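Local atomic coordinates of type I modular polyketide synthase (Streptomyces albus subsp. albus, PDB entry 6IYT), a protein that probably loads an extender unit, apparently ethylmalonyl from its coenzyme A thioester, as the acyltransferase domain of a salinomycin polyketide synthase module. Residues F88-G96 with L106-S115; A197-V205 with F435-D446. All blocks are in the same frame, centred on the assembly; numbering follows the deposited sequence.

Contact 1: F88-G96 with L106-S115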
ATOM      1  N   PHE A  88     -14.855   5.120  22.062  1.00 13.57           N
ATOM      2  CA  PHE A  88     -15.934   4.157  22.083  1.00 11.42           C
ATOM      3  C   PHE A  88     -16.199   3.575  20.673  1.00 11.68           C
ATOM      4  O   PHE A  88     -15.495   3.909  19.694  1.00 11.09           O
ATOM      5  CB  PHE A  88     -17.189   4.815  22.629  1.00 11.30           C
ATOM      6  CG  PHE A  88     -17.046   5.302  24.040  1.00 13.45           C
ATOM      7  CD1 PHE A  88     -16.580   4.454  25.032  1.00 17.50           C
ATOM      8  CD2 PHE A  88     -17.376   6.604  24.383  1.00 13.61           C
ATOM      9  CE1 PHE A  88     -16.353   4.931  26.320  1.00 18.86           C
ATOM     10  CE2 PHE A  88     -17.234   7.058  25.686  1.00 17.67           C
ATOM     11  CZ  PHE A  88     -16.716   6.218  26.655  1.00 20.00           C
ATOM     12  N   GLU A  89     -17.202   2.702  20.582  1.00 10.93           N
ATOM     13  CA  GLU A  89     -17.389   1.811  19.425  1.00 11.81           C
ATOM     14  C   GLU A  89     -17.789   2.524  18.113  1.00 10.33           C
ATOM     15  O   GLU A  89     -17.328   2.135  17.023  1.00 11.86           O
ATOM     16  CB  GLU A  89     -18.423   0.712  19.787  1.00 19.05           C
ATOM     17  CG  GLU A  89     -18.754  -0.283  18.673  1.00 22.97           C
ATOM     18  CD  GLU A  89     -19.743  -1.399  19.113  1.00 29.03           C
ATOM     19  OE1 GLU A  89     -20.528  -1.188  20.055  1.00 28.08           O
ATOM     20  OE2 GLU A  89     -19.784  -2.457  18.457  1.00 33.92           O
ATOM     21  N   HIS A  90     -18.700   3.491  18.192  1.00  8.69           N
ATOM     22  CA  HIS A  90     -19.198   4.185  17.007  1.00  7.90           C
ATOM     23  C   HIS A  90     -18.377   5.460  16.823  1.00  7.04           C
ATOM     24  O   HIS A  90     -18.279   6.294  17.756  1.00  6.26           O
ATOM     25  CB  HIS A  90     -20.676   4.554  17.176  1.00  9.75           C
ATOM     26  CG  HIS A  90     -21.597   3.370  17.193  1.00 11.12           C
ATOM     27  ND1 HIS A  90     -22.451   3.086  16.151  1.00 15.23           N
ATOM     28  CD2 HIS A  90     -21.689   2.326  18.050  1.00 12.31           C
ATOM     29  CE1 HIS A  90     -23.089   1.953  16.405  1.00 13.68           C
ATOM     30  NE2 HIS A  90     -22.636   1.467  17.543  1.00 12.11           N
ATOM     31  N   ARG A  91     -17.818   5.634  15.631  1.00  5.38           N
ATOM     32  CA  ARG A  91     -16.729   6.588  15.456  1.00  5.44           C
ATOM     33  C   ARG A  91     -16.913   7.418  14.217  1.00  4.49           C
ATOM     34  O   ARG A  91     -17.437   6.952  13.229  1.00  4.66           O
ATOM     35  CB  ARG A  91     -15.395   5.829  15.395  1.00  5.40           C
ATOM     36  CG  ARG A  91     -15.040   5.119  16.690  1.00  6.19           C
ATOM     37  CD  ARG A  91     -13.756   4.328  16.545  1.00  6.85           C
ATOM     38  NE  ARG A  91     -13.472   3.618  17.758  1.00  8.03           N
ATOM     39  CZ  ARG A  91     -12.337   2.994  18.054  1.00  9.55           C
ATOM     40  NH1 ARG A  91     -11.371   2.862  17.154  1.00  8.66           N
ATOM     41  NH2 ARG A  91     -12.248   2.315  19.223  1.00  9.78           N
ATOM     42  N   ALA A  92     -16.490   8.673  14.288  1.00  4.36           N
ATOM     43  CA  ALA A  92     -16.438   9.525  13.124  1.00  4.50           C
ATOM     44  C   ALA A  92     -15.225  10.414  13.169  1.00  5.29           C
ATOM     45  O   ALA A  92     -14.739  10.773  14.259  1.00  6.43           O
ATOM     46  CB  ALA A  92     -17.694  10.364  13.012  1.00  4.99           C
ATOM     47  N   VAL A  93     -14.809  10.873  11.991  1.00  5.16           N
ATOM     48  CA  VAL A  93     -13.762  11.854  11.884  1.00  5.18           C
ATOM     49  C   VAL A  93     -14.187  12.952  10.918  1.00  5.32           C
ATOM     50  O   VAL A  93     -14.642  12.684   9.806  1.00  5.69           O
ATOM     51  CB  VAL A  93     -12.473  11.226  11.407  1.00  5.73           C
ATOM     52  CG1 VAL A  93     -11.382  12.264  11.277  1.00  6.09           C
ATOM     53  CG2 VAL A  93     -12.074  10.062  12.328  1.00  5.84           C
ATOM     54  N   VAL A  94     -14.034  14.185  11.366  1.00  5.63           N
ATOM     55  CA  VAL A  94     -14.202  15.352  10.534  1.00  5.94           C
ATOM     56  C   VAL A  94     -12.837  15.956  10.200  1.00  5.50           C
ATOM     57  O   VAL A  94     -11.997  16.091  11.087  1.00  5.14           O
ATOM     58  CB  VAL A  94     -15.046  16.421  11.297  1.00  6.83           C
ATOM     59  CG1 VAL A  94     -15.379  17.570  10.396  1.00  7.58           C
ATOM     60  CG2 VAL A  94     -16.322  15.793  11.822  1.00  7.38           C
ATOM     61  N   LEU A  95     -12.695  16.455   8.968  1.00  5.97           N
ATOM     62  CA  LEU A  95     -11.455  17.100   8.508  1.00  6.23           C
ATOM     63  C   LEU A  95     -11.713  18.519   8.059  1.00  7.34           C
ATOM     64  O   LEU A  95     -12.756  18.807   7.475  1.00  8.72           O
ATOM     65  CB  LEU A  95     -10.834  16.319   7.363  1.00  6.55           C
ATOM     66  CG  LEU A  95     -10.568  14.827   7.624  1.00  6.44           C
ATOM     67  CD1 LEU A  95     -10.036  14.205   6.355  1.00  8.54           C
ATOM     68  CD2 LEU A  95      -9.592  14.635   8.758  1.00  6.43           C
ATOM     69  N   GLY A  96     -10.790  19.417   8.399  1.00  8.08           N
ATOM     70  CA  GLY A  96     -10.866  20.797   7.939  1.00 10.68           C
ATOM     71  C   GLY A  96      -9.793  21.646   8.565  1.00 11.27           C
ATOM     72  O   GLY A  96      -8.983  21.168   9.343  1.00 10.70           O
ATOM     73  N   LEU A 106     -19.349  18.515  11.155  1.00 12.51           N
ATOM     74  CA  LEU A 106     -19.959  17.622  12.146  1.00 11.65           C
ATOM     75  C   LEU A 106     -21.338  17.215  11.691  1.00 11.69           C
ATOM     76  O   LEU A 106     -21.863  16.204  12.113  1.00 13.09           O
ATOM     77  CB  LEU A 106     -20.043  18.292  13.516  1.00 10.72           C
ATOM     78  CG  LEU A 106     -18.743  18.423  14.276  1.00 10.99           C
ATOM     79  CD1 LEU A 106     -18.843  19.444  15.388  1.00 12.04           C
ATOM     80  CD2 LEU A 106     -18.308  17.088  14.820  1.00 12.34           C
ATOM     81  N   GLU A 107     -21.910  17.982  10.777  1.00 15.08           N
ATOM     82  CA  GLU A 107     -23.195  17.626  10.220  1.00 14.09           C
ATOM     83  C   GLU A 107     -23.080  16.488   9.224  1.00 15.93           C
ATOM     84  O   GLU A 107     -24.043  15.770   8.996  1.00 15.26           O
ATOM     85  CB  GLU A 107     -23.850  18.843   9.553  1.00 21.54           C
ATOM     86  CG  GLU A 107     -24.402  19.871  10.533  1.00 29.62           C
ATOM     87  CD  GLU A 107     -24.354  21.295   9.989  1.00 43.86           C
ATOM     88  OE1 GLU A 107     -23.810  21.495   8.877  1.00 43.80           O
ATOM     89  OE2 GLU A 107     -24.800  22.226  10.709  1.00 46.44           O
ATOM     90  N   ALA A 108     -21.879  16.262   8.698  1.00 11.75           N
ATOM     91  CA  ALA A 108     -21.675  15.199   7.701  1.00 12.83           C
ATOM     92  C   ALA A 108     -20.238  14.734   7.670  1.00 10.94           C
ATOM     93  O   ALA A 108     -19.462  15.154   6.804  1.00 10.32           O
ATOM     94  CB  ALA A 108     -22.071  15.694   6.325  1.00 16.49           C
ATOM     95  N   PRO A 109     -19.839  13.953   8.666  1.00  8.64           N
ATOM     96  CA  PRO A 109     -18.413  13.725   8.815  1.00  8.29           C
ATOM     97  C   PRO A 109     -17.792  13.061   7.591  1.00  8.14           C
ATOM     98  O   PRO A 109     -18.436  12.229   6.924  1.00  9.25           O
ATOM     99  CB  PRO A 109     -18.340  12.789  10.015  1.00  8.60           C
ATOM    100  CG  PRO A 109     -19.523  13.193  10.838  1.00  9.83           C
ATOM    101  CD  PRO A 109     -20.598  13.490   9.833  1.00  9.56           C
ATOM    102  N   ASP A 110     -16.525  13.290   7.401  1.00  8.00           N
ATOM    103  CA  ASP A 110     -15.802  12.710   6.258  1.00  9.75           C
ATOM    104  C   ASP A 110     -15.758  11.170   6.279  1.00  9.39           C
ATOM    105  O   ASP A 110     -15.927  10.519   5.245  1.00 10.63           O
ATOM    106  CB  ASP A 110     -14.396  13.300   6.194  1.00 10.74           C
ATOM    107  CG  ASP A 110     -14.407  14.845   6.079  1.00 13.65           C
ATOM    108  OD1 ASP A 110     -14.601  15.535   7.124  1.00 11.88           O
ATOM    109  OD2 ASP A 110     -14.174  15.383   4.955  1.00 15.66           O
ATOM    110  N   VAL A 111     -15.568  10.595   7.452  1.00  7.38           N
ATOM    111  CA  VAL A 111     -15.445   9.151   7.609  1.00  7.42           C
ATOM    112  C   VAL A 111     -16.195   8.769   8.865  1.00  7.19           C
ATOM    113  O   VAL A 111     -16.083   9.457   9.898  1.00  6.99           O
ATOM    114  CB  VAL A 111     -13.950   8.720   7.766  1.00  6.46           C
ATOM    115  CG1 VAL A 111     -13.840   7.231   7.841  1.00  6.21           C
ATOM    116  CG2 VAL A 111     -13.127   9.218   6.595  1.00  6.59           C
ATOM    117  N   ALA A 112     -16.972   7.707   8.781  1.00  7.37           N
ATOM    118  CA  ALA A 112     -17.674   7.176   9.940  1.00  8.07           C
ATOM    119  C   ALA A 112     -17.695   5.687   9.874  1.00  9.89           C
ATOM    120  O   ALA A 112     -17.712   5.091   8.775  1.00  9.89           O
ATOM    121  CB  ALA A 112     -19.084   7.723  10.026  1.00  9.76           C
ATOM    122  N   GLY A 113     -17.683   5.054  11.024  1.00  9.05           N
ATOM    123  CA  GLY A 113     -17.702   3.610  11.058  1.00 10.73           C
ATOM    124  C   GLY A 113     -17.910   3.046  12.447  1.00 12.05           C
ATOM    125  O   GLY A 113     -18.091   3.780  13.412  1.00 11.88           O
ATOM    126  N   VAL A 114     -17.924   1.726  12.542  1.00 10.81           N
ATOM    127  CA  VAL A 114     -18.120   1.067  13.820  1.00 11.17           C
ATOM    128  C   VAL A 114     -16.956   0.115  14.057  1.00  9.83           C
ATOM    129  O   VAL A 114     -16.534  -0.592  13.144  1.00 10.19           O
ATOM    130  CB  VAL A 114     -19.460   0.282  13.837  1.00 13.95           C
ATOM    131  CG1 VAL A 114     -19.619  -0.455  15.146  1.00 17.46           C
ATOM    132  CG2 VAL A 114     -20.638   1.226  13.606  1.00 15.12           C
ATOM    133  N   SER A 115     -16.373   0.181  15.242  1.00 10.56           N
ATOM    134  CA  SER A 115     -15.196  -0.618  15.568  1.00 13.17           C
ATOM    135  C   SER A 115     -15.526  -2.106  15.484  1.00 16.45           C
ATOM    136  O   SER A 115     -16.591  -2.551  15.978  1.00 15.00           O
ATOM    137  CB  SER A 115     -14.669  -0.254  16.942  1.00 16.95           C
ATOM    138  OG  SER A 115     -13.484  -0.945  17.223  1.00 24.34           O
TER
HETATM  139  O   HOH W   1     -13.903  17.906   5.000  1.00 16.42           O

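Contact 2: A197-V205 with F435-D446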
ATOM      1  N   ALA A 197       6.458   4.056   7.083  1.00  4.92           N
ATOM      2  CA  ALA A 197       6.867   4.910   8.173  1.00  5.62           C
ATOM      3  C   ALA A 197       5.796   5.921   8.584  1.00  5.20           C
ATOM      4  O   ALA A 197       5.775   6.355   9.715  1.00  6.60           O
ATOM      5  CB  ALA A 197       8.163   5.630   7.835  1.00  6.11           C
ATOM      6  N   VAL A 198       4.915   6.302   7.657  1.00  5.83           N
ATOM      7  CA  VAL A 198       3.816   7.194   7.973  1.00  5.81           C
ATOM      8  C   VAL A 198       2.856   6.486   8.939  1.00  5.88           C
ATOM      9  O   VAL A 198       2.449   7.039   9.936  1.00  5.58           O
ATOM     10  CB  VAL A 198       3.065   7.631   6.693  1.00  5.88           C
ATOM     11  CG1 VAL A 198       1.778   8.356   7.022  1.00  6.64           C
ATOM     12  CG2 VAL A 198       3.974   8.487   5.822  1.00  6.57           C
ATOM     13  N   TRP A 199       2.514   5.246   8.633  1.00  5.81           N
ATOM     14  CA  TRP A 199       1.678   4.439   9.563  1.00  5.41           C
ATOM     15  C   TRP A 199       2.397   4.238  10.900  1.00  6.17           C
ATOM     16  O   TRP A 199       1.780   4.297  11.957  1.00  6.42           O
ATOM     17  CB  TRP A 199       1.326   3.074   8.933  1.00  4.80           C
ATOM     18  CG  TRP A 199       0.295   3.176   7.814  1.00  4.40           C
ATOM     19  CD1 TRP A 199       0.523   3.052   6.479  1.00  4.35           C
ATOM     20  CD2 TRP A 199      -1.128   3.319   7.954  1.00  4.39           C
ATOM     21  NE1 TRP A 199      -0.628   3.211   5.790  1.00  4.32           N
ATOM     22  CE2 TRP A 199      -1.666   3.347   6.665  1.00  4.30           C
ATOM     23  CE3 TRP A 199      -1.978   3.497   9.042  1.00  4.90           C
ATOM     24  CZ2 TRP A 199      -3.047   3.487   6.424  1.00  4.55           C
ATOM     25  CZ3 TRP A 199      -3.365   3.608   8.801  1.00  4.23           C
ATOM     26  CH2 TRP A 199      -3.865   3.618   7.509  1.00  4.34           C
ATOM     27  N   GLN A 200       3.664   3.910  10.841  1.00  6.72           N
ATOM     28  CA  GLN A 200       4.447   3.697  12.031  1.00  7.83           C
ATOM     29  C   GLN A 200       4.379   4.890  12.996  1.00  7.45           C
ATOM     30  O   GLN A 200       4.308   4.706  14.214  1.00  8.62           O
ATOM     31  CB  GLN A 200       5.885   3.444  11.626  1.00  9.59           C
ATOM     32  CG  GLN A 200       6.835   3.228  12.779  1.00 12.87           C
ATOM     33  CD  GLN A 200       8.242   2.916  12.285  1.00 20.83           C
ATOM     34  OE1 GLN A 200       8.586   3.184  11.123  1.00 24.51           O
ATOM     35  NE2 GLN A 200       9.038   2.304  13.136  1.00 29.11           N
ATOM     36  N   SER A 201       4.256   6.100  12.452  1.00  7.97           N
ATOM     37  CA  SER A 201       4.265   7.318  13.258  1.00  9.54           C
ATOM     38  C   SER A 201       2.993   7.502  14.106  1.00 11.06           C
ATOM     39  O   SER A 201       3.009   8.243  15.129  1.00  9.41           O
ATOM     40  CB  SER A 201       4.492   8.568  12.362  1.00 10.64           C
ATOM     41  OG  SER A 201       3.269   9.010  11.790  1.00 13.87           O
ATOM     42  N   VAL A 202       1.936   6.769  13.770  1.00  7.18           N
ATOM     43  CA  VAL A 202       0.719   6.743  14.606  1.00  7.79           C
ATOM     44  C   VAL A 202       0.514   5.392  15.244  1.00  6.90           C
ATOM     45  O   VAL A 202      -0.599   5.033  15.669  1.00  8.10           O
ATOM     46  CB  VAL A 202      -0.520   7.182  13.823  1.00  6.76           C
ATOM     47  CG1 VAL A 202      -0.415   8.653  13.485  1.00  6.46           C
ATOM     48  CG2 VAL A 202      -0.705   6.343  12.564  1.00  7.05           C
ATOM     49  N   GLY A 203       1.601   4.626  15.294  1.00  7.57           N
ATOM     50  CA  GLY A 203       1.643   3.357  16.038  1.00  8.07           C
ATOM     51  C   GLY A 203       1.007   2.185  15.318  1.00  9.04           C
ATOM     52  O   GLY A 203       0.632   1.187  15.950  1.00  9.58           O
ATOM     53  N   VAL A 204       0.844   2.296  14.011  1.00  6.94           N
ATOM     54  CA  VAL A 204       0.292   1.176  13.226  1.00  7.03           C
ATOM     55  C   VAL A 204       1.436   0.479  12.541  1.00  6.71           C
ATOM     56  O   VAL A 204       2.149   1.094  11.697  1.00  7.10           O
ATOM     57  CB  VAL A 204      -0.761   1.649  12.201  1.00  6.75           C
ATOM     58  CG1 VAL A 204      -1.241   0.496  11.316  1.00  7.52           C
ATOM     59  CG2 VAL A 204      -1.944   2.267  12.913  1.00  7.57           C
ATOM     60  N   VAL A 205       1.749  -0.713  13.050  1.00  7.10           N
ATOM     61  CA  VAL A 205       2.940  -1.443  12.629  1.00  8.33           C
ATOM     62  C   VAL A 205       2.603  -2.876  12.261  1.00  7.64           C
ATOM     63  O   VAL A 205       1.643  -3.460  12.788  1.00  9.08           O
ATOM     64  CB  VAL A 205       4.051  -1.442  13.730  1.00  9.64           C
ATOM     65  CG1 VAL A 205       4.592  -0.038  13.963  1.00 12.55           C
ATOM     66  CG2 VAL A 205       3.555  -2.044  15.028  1.00 12.29           C
ATOM     67  N   PHE A 435      -6.108   7.064   7.732  1.00  3.75           N
ATOM     68  CA  PHE A 435      -6.053   6.867   9.174  1.00  3.79           C
ATOM     69  C   PHE A 435      -7.505   6.728   9.743  1.00  4.31           C
ATOM     70  O   PHE A 435      -7.762   5.893  10.595  1.00  3.83           O
ATOM     71  CB  PHE A 435      -5.388   8.041   9.875  1.00  4.00           C
ATOM     72  CG  PHE A 435      -3.891   8.136   9.728  1.00  3.91           C
ATOM     73  CD1 PHE A 435      -3.130   7.170   9.075  1.00  3.98           C
ATOM     74  CD2 PHE A 435      -3.227   9.216  10.323  1.00  4.11           C
ATOM     75  CE1 PHE A 435      -1.742   7.275   9.045  1.00  4.35           C
ATOM     76  CE2 PHE A 435      -1.866   9.361  10.227  1.00  4.31           C
ATOM     77  CZ  PHE A 435      -1.114   8.388   9.583  1.00  3.64           C
ATOM     78  N   ALA A 436      -8.386   7.638   9.335  1.00  4.22           N
ATOM     79  CA  ALA A 436      -9.784   7.636   9.819  1.00  4.97           C
ATOM     80  C   ALA A 436     -10.538   6.383   9.393  1.00  4.71           C
ATOM     81  O   ALA A 436     -11.308   5.818  10.172  1.00  3.93           O
ATOM     82  CB  ALA A 436     -10.505   8.880   9.338  1.00  5.01           C
ATOM     83  N   GLU A 437     -10.318   5.955   8.154  1.00  6.03           N
ATOM     84  CA  GLU A 437     -10.915   4.734   7.660  1.00  5.94           C
ATOM     85  C   GLU A 437     -10.488   3.501   8.477  1.00  6.61           C
ATOM     86  O   GLU A 437     -11.308   2.621   8.753  1.00  6.77           O
ATOM     87  CB  GLU A 437     -10.597   4.557   6.175  1.00  7.22           C
ATOM     88  CG  GLU A 437     -11.412   5.505   5.293  1.00  8.13           C
ATOM     89  CD  GLU A 437     -10.942   5.539   3.838  1.00 12.14           C
ATOM     90  OE1 GLU A 437      -9.844   5.005   3.528  1.00 12.98           O
ATOM     91  OE2 GLU A 437     -11.691   6.084   3.016  1.00 15.14           O
ATOM     92  N   ALA A 438      -9.230   3.461   8.889  1.00  5.63           N
ATOM     93  CA  ALA A 438      -8.739   2.381   9.768  1.00  5.79           C
ATOM     94  C   ALA A 438      -9.311   2.511  11.193  1.00  6.15           C
ATOM     95  O   ALA A 438      -9.830   1.552  11.759  1.00  6.13           O
ATOM     96  CB  ALA A 438      -7.233   2.391   9.810  1.00  6.40           C
ATOM     97  N   TRP A 439      -9.180   3.697  11.766  1.00  5.64           N
ATOM     98  CA  TRP A 439      -9.536   3.915  13.177  1.00  5.82           C
ATOM     99  C   TRP A 439     -11.041   3.741  13.395  1.00  6.50           C
ATOM    100  O   TRP A 439     -11.464   3.155  14.401  1.00  5.88           O
ATOM    101  CB  TRP A 439      -9.106   5.308  13.626  1.00  5.22           C
ATOM    102  CG  TRP A 439      -9.515   5.675  15.071  1.00  4.91           C
ATOM    103  CD1 TRP A 439      -8.961   5.192  16.249  1.00  5.61           C
ATOM    104  CD2 TRP A 439     -10.612   6.491  15.455  1.00  4.99           C
ATOM    105  NE1 TRP A 439      -9.575   5.783  17.334  1.00  5.27           N
ATOM    106  CE2 TRP A 439     -10.624   6.550  16.871  1.00  5.04           C
ATOM    107  CE3 TRP A 439     -11.555   7.231  14.750  1.00  4.37           C
ATOM    108  CZ2 TRP A 439     -11.556   7.303  17.567  1.00  6.03           C
ATOM    109  CZ3 TRP A 439     -12.481   7.982  15.458  1.00  4.69           C
ATOM    110  CH2 TRP A 439     -12.449   8.034  16.848  1.00  5.62           C
ATOM    111  N   THR A 440     -11.852   4.210  12.449  1.00  6.27           N
ATOM    112  CA  THR A 440     -13.293   4.103  12.630  1.00  7.09           C
ATOM    113  C   THR A 440     -13.727   2.661  12.570  1.00  8.62           C
ATOM    114  O   THR A 440     -14.809   2.325  13.068  1.00 10.75           O
ATOM    115  CB  THR A 440     -14.114   4.913  11.613  1.00  6.52           C
ATOM    116  OG1 THR A 440     -13.782   4.490  10.291  1.00  7.18           O
ATOM    117  CG2 THR A 440     -13.881   6.420  11.787  1.00  5.47           C
ATOM    118  N   ARG A 441     -12.878   1.795  12.009  1.00  8.97           N
ATOM    119  CA  ARG A 441     -13.147   0.341  11.991  1.00 10.70           C
ATOM    120  C   ARG A 441     -12.441  -0.407  13.116  1.00 10.32           C
ATOM    121  O   ARG A 441     -12.503  -1.640  13.176  1.00 10.97           O
ATOM    122  CB  ARG A 441     -12.739  -0.280  10.651  1.00 13.57           C
ATOM    123  CG  ARG A 441     -13.533   0.214   9.457  1.00 17.65           C
ATOM    124  CD  ARG A 441     -14.742  -0.649   9.149  1.00 20.98           C
ATOM    125  NE  ARG A 441     -14.468  -2.089   9.215  1.00 21.20           N
ATOM    126  CZ  ARG A 441     -14.062  -2.835   8.189  1.00 21.58           C
ATOM    127  NH1 ARG A 441     -13.751  -2.282   7.026  1.00 21.67           N
ATOM    128  NH2 ARG A 441     -13.827  -4.112   8.384  1.00 25.24           N
ATOM    129  N   GLY A 442     -11.732   0.317  13.984  1.00  9.28           N
ATOM    130  CA  GLY A 442     -11.273  -0.267  15.257  1.00 10.05           C
ATOM    131  C   GLY A 442      -9.764  -0.381  15.400  1.00  8.98           C
ATOM    132  O   GLY A 442      -9.266  -0.921  16.388  1.00  8.84           O
ATOM    133  N   VAL A 443      -9.027   0.129  14.423  1.00  8.41           N
ATOM    134  CA  VAL A 443      -7.603   0.067  14.463  1.00  9.07           C
ATOM    135  C   VAL A 443      -7.130   1.058  15.520  1.00  9.97           C
ATOM    136  O   VAL A 443      -7.503   2.242  15.483  1.00 11.67           O
ATOM    137  CB  VAL A 443      -6.965   0.416  13.098  1.00  7.93           C
ATOM    138  CG1 VAL A 443      -5.462   0.603  13.241  1.00  9.58           C
ATOM    139  CG2 VAL A 443      -7.258  -0.669  12.075  1.00  7.72           C
ATOM    140  N   ALA A 444      -6.315   0.578  16.447  1.00 10.75           N
ATOM    141  CA  ALA A 444      -5.674   1.451  17.423  1.00 13.15           C
ATOM    142  C   ALA A 444      -4.760   2.418  16.685  1.00 10.99           C
ATOM    143  O   ALA A 444      -3.837   2.003  16.033  1.00 12.57           O
ATOM    144  CB  ALA A 444      -4.874   0.630  18.419  1.00 15.52           C
ATOM    145  N   LEU A 445      -4.949   3.709  16.909  1.00 10.69           N
ATOM    146  CA  LEU A 445      -4.189   4.717  16.175  1.00 10.29           C
ATOM    147  C   LEU A 445      -3.950   5.961  17.041  1.00 10.90           C
ATOM    148  O   LEU A 445      -4.875   6.479  17.662  1.00 11.41           O
ATOM    149  CB  LEU A 445      -4.962   5.106  14.899  1.00  9.73           C
ATOM    150  CG  LEU A 445      -4.140   5.775  13.800  1.00  9.44           C
ATOM    151  CD1 LEU A 445      -4.647   5.340  12.407  1.00  8.10           C
ATOM    152  CD2 LEU A 445      -4.198   7.293  13.943  1.00 10.46           C
ATOM    153  N   ASP A 446      -2.710   6.434  17.081  1.00  9.92           N
ATOM    154  CA  ASP A 446      -2.344   7.479  18.028  1.00 11.04           C
ATOM    155  C   ASP A 446      -2.520   8.837  17.410  1.00 10.10           C
ATOM    156  O   ASP A 446      -1.583   9.398  16.813  1.00 12.10           O
ATOM    157  CB  ASP A 446      -0.914   7.286  18.507  1.00 12.07           C
ATOM    158  CG  ASP A 446      -0.466   8.379  19.413  1.00 15.74           C
ATOM    159  OD1 ASP A 446      -1.338   9.135  19.901  1.00 16.05           O
ATOM    160  OD2 ASP A 446       0.756   8.595  19.497  1.00 15.96           O
TER

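Contact 1: F88-G96 with L106-S115
R91 and V93 pair with G113 and V111 as the hydrogen-bonded positions of two antiparallel strands, 90-96 and 111-114. The pairing extends past the strand end through S115 N, which gives E89 O a nearly straight bond (2.8 Å, 171°). The small residues A92 and A112 let the backbones approach to 4.1 Å, CA to CA. Tight packing lies on the buried R91 and V93, under helix 428-439, and where A92 CB and V94 CG2 meet P109 CB, at 3.9 Å from A92 CB. G113 puts no side chain beside R91, whose extended chain carries its guanidinium over S115 CB; F88 O lies in the guanidinium plane and takes a straight bond from R91 NE (2.8 Å). At the far end D110 and V111 both face V93, a classic beta bulge. D110 OD1 receives L95 N at 2.8 Å from above the carboxylate plane, while OD2 forms a salt bridge to R429. The other side is exposed: V114 spreads its methyls, CG1 against E89 CG (3.6 Å) and CG2 beside H90 ND1. Strand 90-96 is the middle of a three-stranded antiparallel sheet, with 43-49 along its other edge; helix 52-67 packs on H90 and A92, and helix 428-439 on V93 and L95.

Contact 2: A197-V205 with F435-D446
Two chain segments that leave helices 181-200 and 428-439 are joined by one backbone hydrogen bond, D446 N to V202 O (2.9 Å), beside which the CA atoms of V202 and D446 come to 4.7 Å. Both helices end in Schellman motifs, with G203 and G442 taking the positive phi that turns the chain away. Beneath the backbone bond, V202 comes from the opposite direction to F435 and lays its methyls over the outer part of one ring face. Its CG2 makes a CH-pi contact 3.9 Å from the ring centroid and 22° off the normal, while CG1 reaches F435 CE2 at 3.6 Å. With chi1 at -68°, V202 CG2 lies between the backbone N and the carbonyl carbon, and both methyls lie on the same side of the ring, CG2 nearest CZ. W199 runs past F435 in the opposite direction; the planes are inclined at 58°, and W199 CZ3 approaches F435 CD1 to 3.6 Å. The broad indole also touches A438 CB, whose small methyl lets it come close to the helix, and its NE1 is satisfied by T420. L445 brings CD2 to 3.7 Å from V202 CB and CD1 towards V204 CG2. That valine methyl also meets V443 CG1 at 3.9 Å, the two side chains crossing at about a right angle. V198 completes the cluster at F435 CZ. Branched and aromatic side chains thus fill a buried seam, L36 and W447 adding to it around F435. Since a single backbone bond crosses between the segments, their association probably rests mainly on apolar burial and shape fit, while carbonyls such as V198 O, which accepts S201 N and OG, and W199 O, which accepts V202 N and V204 N, are satisfied within their own segment.

Helix 428-439 and the turn after it connect the two contacts, whose centres lie 15 Å apart on the same side of the chain's centre. One face of this segment carries F435 and A438 into contact 2, while A436, W439 and T440 meet the sheet of contact 1. R91 NH1 probably donates to W439 O (2.8 Å) and its guanidinium makes a cation-pi contact with the W439 ring; V93 CG2 packs on A436 CB at 3.6 Å. Contact 1 joins two strands of the small sheet, which R91 and V93 bind to helix 428-439; contact 2 joins that helix to the end of helix 181-200. The latter leads into strand 208-211, at whose end a GxSxG pattern (G211, S213, G215) begins, consistent with an acyltransferase nucleophile elbow.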